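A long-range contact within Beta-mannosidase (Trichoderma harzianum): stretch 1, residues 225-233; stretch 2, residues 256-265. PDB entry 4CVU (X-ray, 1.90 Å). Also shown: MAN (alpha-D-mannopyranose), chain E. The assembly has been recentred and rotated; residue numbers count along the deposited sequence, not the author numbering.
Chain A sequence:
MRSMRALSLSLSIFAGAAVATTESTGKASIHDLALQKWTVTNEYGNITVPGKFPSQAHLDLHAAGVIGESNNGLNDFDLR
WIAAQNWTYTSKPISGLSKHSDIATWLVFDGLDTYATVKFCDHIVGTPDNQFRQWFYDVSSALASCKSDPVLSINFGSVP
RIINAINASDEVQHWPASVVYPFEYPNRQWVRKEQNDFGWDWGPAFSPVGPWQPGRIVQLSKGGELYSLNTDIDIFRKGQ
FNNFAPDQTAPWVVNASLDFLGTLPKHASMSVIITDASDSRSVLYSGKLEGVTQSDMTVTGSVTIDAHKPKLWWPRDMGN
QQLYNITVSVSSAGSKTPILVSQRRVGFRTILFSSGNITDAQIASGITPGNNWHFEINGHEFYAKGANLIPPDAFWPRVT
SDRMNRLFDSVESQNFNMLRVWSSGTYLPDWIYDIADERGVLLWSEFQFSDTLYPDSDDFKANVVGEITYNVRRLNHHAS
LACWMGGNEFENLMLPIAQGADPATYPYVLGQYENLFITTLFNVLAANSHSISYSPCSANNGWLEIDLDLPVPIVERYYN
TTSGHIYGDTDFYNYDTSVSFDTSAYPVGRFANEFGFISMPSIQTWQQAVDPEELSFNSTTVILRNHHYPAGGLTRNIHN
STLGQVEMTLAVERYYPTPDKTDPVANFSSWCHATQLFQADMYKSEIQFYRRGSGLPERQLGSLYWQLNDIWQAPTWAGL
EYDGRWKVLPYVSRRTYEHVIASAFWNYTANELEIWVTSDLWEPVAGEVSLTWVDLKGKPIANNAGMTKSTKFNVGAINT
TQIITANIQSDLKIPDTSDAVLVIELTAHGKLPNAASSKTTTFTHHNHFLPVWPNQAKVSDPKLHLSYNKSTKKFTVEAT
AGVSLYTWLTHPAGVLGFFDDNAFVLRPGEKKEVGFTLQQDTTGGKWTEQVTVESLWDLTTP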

# COMPACT_ATOMS: atom_id res chain seq x y z
N GLU A 225 12.45 -24.14 -48.06
CA GLU A 225 12.33 -24.70 -46.73
C GLU A 225 10.87 -24.70 -46.29
O GLU A 225 10.11 -23.82 -46.65
CB GLU A 225 13.16 -23.85 -45.77
CG GLU A 225 14.07 -24.62 -44.84
CD GLU A 225 14.52 -23.81 -43.63
OE1 GLU A 225 14.25 -22.58 -43.57
OE2 GLU A 225 15.13 -24.40 -42.71
N LEU A 226 10.48 -25.70 -45.52
CA LEU A 226 9.17 -25.69 -44.88
C LEU A 226 9.28 -25.03 -43.47
O LEU A 226 10.38 -24.79 -42.99
CB LEU A 226 8.65 -27.12 -44.75
CG LEU A 226 8.63 -27.94 -46.05
CD1 LEU A 226 8.04 -29.32 -45.78
CD2 LEU A 226 7.85 -27.23 -47.13
N TYR A 227 8.14 -24.75 -42.86
CA TYR A 227 8.10 -24.22 -41.48
C TYR A 227 7.46 -25.22 -40.52
O TYR A 227 6.40 -25.75 -40.80
CB TYR A 227 7.32 -22.90 -41.44
CG TYR A 227 7.10 -22.45 -40.01
CD1 TYR A 227 8.12 -21.88 -39.28
CD2 TYR A 227 5.88 -22.67 -39.38
CE1 TYR A 227 7.94 -21.50 -37.95
CE2 TYR A 227 5.69 -22.31 -38.06
CZ TYR A 227 6.71 -21.71 -37.35
OH TYR A 227 6.49 -21.35 -36.03
N SER A 228 8.09 -25.45 -39.38
CA SER A 228 7.60 -26.43 -38.41
C SER A 228 6.54 -25.82 -37.48
O SER A 228 6.82 -24.85 -36.78
CB SER A 228 8.76 -26.96 -37.57
OG SER A 228 8.27 -27.80 -36.56
N LEU A 229 5.34 -26.39 -37.47
CA LEU A 229 4.28 -25.95 -36.57
C LEU A 229 4.32 -26.62 -35.21
O LEU A 229 4.20 -25.96 -34.18
CB LEU A 229 2.90 -26.24 -37.19
CG LEU A 229 2.47 -25.29 -38.30
CD1 LEU A 229 1.38 -25.92 -39.14
CD2 LEU A 229 2.04 -23.94 -37.74
N ASN A 230 4.49 -27.94 -35.22
CA ASN A 230 4.29 -28.78 -34.03
C ASN A 230 4.85 -30.19 -34.34
O ASN A 230 4.78 -30.66 -35.48
CB ASN A 230 2.80 -28.87 -33.69
CG ASN A 230 2.53 -29.49 -32.33
OD1 ASN A 230 3.41 -29.53 -31.48
ND2 ASN A 230 1.30 -29.95 -32.10
N THR A 231 5.36 -30.88 -33.32
CA THR A 231 6.02 -32.18 -33.52
C THR A 231 5.68 -33.15 -32.38
O THR A 231 5.93 -32.86 -31.21
CB THR A 231 7.55 -31.99 -33.59
OG1 THR A 231 7.89 -31.18 -34.74
CG2 THR A 231 8.26 -33.34 -33.71
N ASP A 232 5.08 -34.29 -32.74
CA ASP A 232 4.72 -35.34 -31.79
C ASP A 232 5.81 -36.40 -31.86
O ASP A 232 5.98 -37.05 -32.91
CB ASP A 232 3.35 -35.92 -32.13
CG ASP A 232 2.87 -36.99 -31.12
OD1 ASP A 232 3.70 -37.60 -30.39
OD2 ASP A 232 1.63 -37.24 -31.09
N ILE A 233 6.56 -36.55 -30.76
CA ILE A 233 7.51 -37.66 -30.59
C ILE A 233 6.92 -38.58 -29.55
O ILE A 233 6.53 -38.11 -28.42
CB ILE A 233 8.89 -37.20 -30.09
CG1 ILE A 233 9.49 -36.09 -30.98
CG2 ILE A 233 9.84 -38.38 -30.02
CD1 ILE A 233 9.73 -36.49 -32.42
N ALA A 256 7.90 -40.32 -34.92
CA ALA A 256 8.03 -38.89 -35.10
C ALA A 256 7.04 -38.43 -36.14
O ALA A 256 7.11 -38.84 -37.26
CB ALA A 256 9.44 -38.54 -35.53
N SER A 257 6.12 -37.55 -35.74
CA SER A 257 5.10 -37.02 -36.62
C SER A 257 5.19 -35.49 -36.60
O SER A 257 5.07 -34.84 -35.53
CB SER A 257 3.72 -37.52 -36.17
OG SER A 257 2.72 -37.13 -37.09
N LEU A 258 5.41 -34.90 -37.77
CA LEU A 258 5.70 -33.45 -37.86
C LEU A 258 4.63 -32.68 -38.62
O LEU A 258 4.34 -33.01 -39.77
CB LEU A 258 7.03 -33.25 -38.58
CG LEU A 258 8.32 -33.39 -37.78
CD1 LEU A 258 8.65 -34.83 -37.43
CD2 LEU A 258 9.47 -32.79 -38.60
N ASP A 259 4.07 -31.63 -37.98
CA ASP A 259 3.16 -30.70 -38.63
C ASP A 259 3.95 -29.52 -39.21
O ASP A 259 4.94 -29.11 -38.62
CB ASP A 259 2.10 -30.20 -37.64
CG ASP A 259 1.29 -31.34 -37.02
OD1 ASP A 259 1.00 -32.30 -37.74
OD2 ASP A 259 0.97 -31.28 -35.80
N PHE A 260 3.51 -28.98 -40.35
CA PHE A 260 4.27 -27.94 -41.06
C PHE A 260 3.42 -27.06 -41.99
O PHE A 260 2.26 -27.36 -42.26
CB PHE A 260 5.42 -28.59 -41.86
CG PHE A 260 4.95 -29.61 -42.88
CD1 PHE A 260 4.58 -29.22 -44.16
CD2 PHE A 260 4.85 -30.96 -42.55
CE1 PHE A 260 4.11 -30.16 -45.10
CE2 PHE A 260 4.38 -31.89 -43.47
CZ PHE A 260 4.01 -31.50 -44.74
N LEU A 261 3.99 -25.95 -42.43
CA LEU A 261 3.52 -25.20 -43.60
C LEU A 261 4.70 -25.17 -44.63
O LEU A 261 5.83 -25.25 -44.22
CB LEU A 261 3.15 -23.77 -43.18
CG LEU A 261 2.21 -23.56 -41.99
CD1 LEU A 261 2.33 -22.15 -41.43
CD2 LEU A 261 0.76 -23.86 -42.33
N GLY A 262 4.51 -25.13 -45.96
CA GLY A 262 3.31 -25.48 -46.71
C GLY A 262 3.48 -26.78 -47.54
O GLY A 262 2.89 -27.80 -47.20
N THR A 263 4.27 -26.76 -48.62
CA THR A 263 4.21 -27.88 -49.62
C THR A 263 5.37 -28.91 -49.56
O THR A 263 6.49 -28.62 -49.97
CB THR A 263 4.13 -27.36 -51.07
OG1 THR A 263 3.09 -26.39 -51.18
CG2 THR A 263 3.85 -28.50 -52.03
N LEU A 264 5.07 -30.11 -49.07
CA LEU A 264 6.05 -31.19 -49.02
C LEU A 264 5.84 -32.11 -50.24
O LEU A 264 4.77 -32.70 -50.38
CB LEU A 264 5.90 -32.05 -47.75
CG LEU A 264 6.81 -33.29 -47.63
CD1 LEU A 264 8.28 -32.91 -47.70
CD2 LEU A 264 6.54 -34.08 -46.36
N PRO A 265 6.86 -32.23 -51.12
CA PRO A 265 6.65 -33.10 -52.30
C PRO A 265 6.44 -34.58 -51.96
O PRO A 265 6.83 -35.06 -50.89
CB PRO A 265 7.94 -32.91 -53.11
CG PRO A 265 8.51 -31.60 -52.64
CD PRO A 265 8.14 -31.51 -51.19
C1 MAN E . -5.62 -33.52 -38.10
C2 MAN E . -5.58 -32.51 -39.23
C3 MAN E . -4.47 -32.90 -40.21
C4 MAN E . -3.15 -33.17 -39.47
C5 MAN E . -3.33 -34.03 -38.23
C6 MAN E . -2.04 -34.11 -37.41
O2 MAN E . -5.28 -31.22 -38.70
O3 MAN E . -4.28 -31.84 -41.12
O4 MAN E . -2.25 -33.87 -40.30
O5 MAN E . -4.36 -33.55 -37.44
O6 MAN E . -1.56 -32.85 -37.03
O HOH W 1 7.11 -29.93 -37.37
O HOH W 2 -0.54 -29.60 -34.32

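Antiparallel strands are joined by their backbones, while their side chains sort onto the two faces of the sheet; residues 256-261, pairing with 227-233, illustrate both the rule and a local departure from it. At Ala 256, a non-hydrogen-bonded position, the methyl CB lies 3.7 Å from Ile 233 CD1, a small apolar contact. Ser 257 then makes the classic pair of bonds with Asp 232: Asp 232 N donates to Ser 257 O (2.8 Å) and Ser 257 N to Asp 232 O (2.9 Å). Leu 258 faces Thr 231 on the same side as Ala 256.

At Asp 259 the pattern changes. Its N donates to Asn 230 O (2.8 Å), but its O accepts from Leu 229 N (3.0 Å), so one residue is bonded to two neighbours, and the opposing strand carries an extra residue, Leu 229, whose CA-to-CB bond points toward stretch 2. Water 1 donates to Asp 259 O (2.6 Å) and also hydrogen-bonds the hydroxyls of Ser 228 and Thr 231. The carboxylate of Asp 259 accepts at OD1 from mannose O6 (2.7 Å).

Phe 260 offers a ring face to Leu 226, whose CD1 sits 4.2 Å from the ring centroid. Regular pairing resumes at Leu 261, bonded both ways to Tyr 227, before a cis peptide leads into Gly 262.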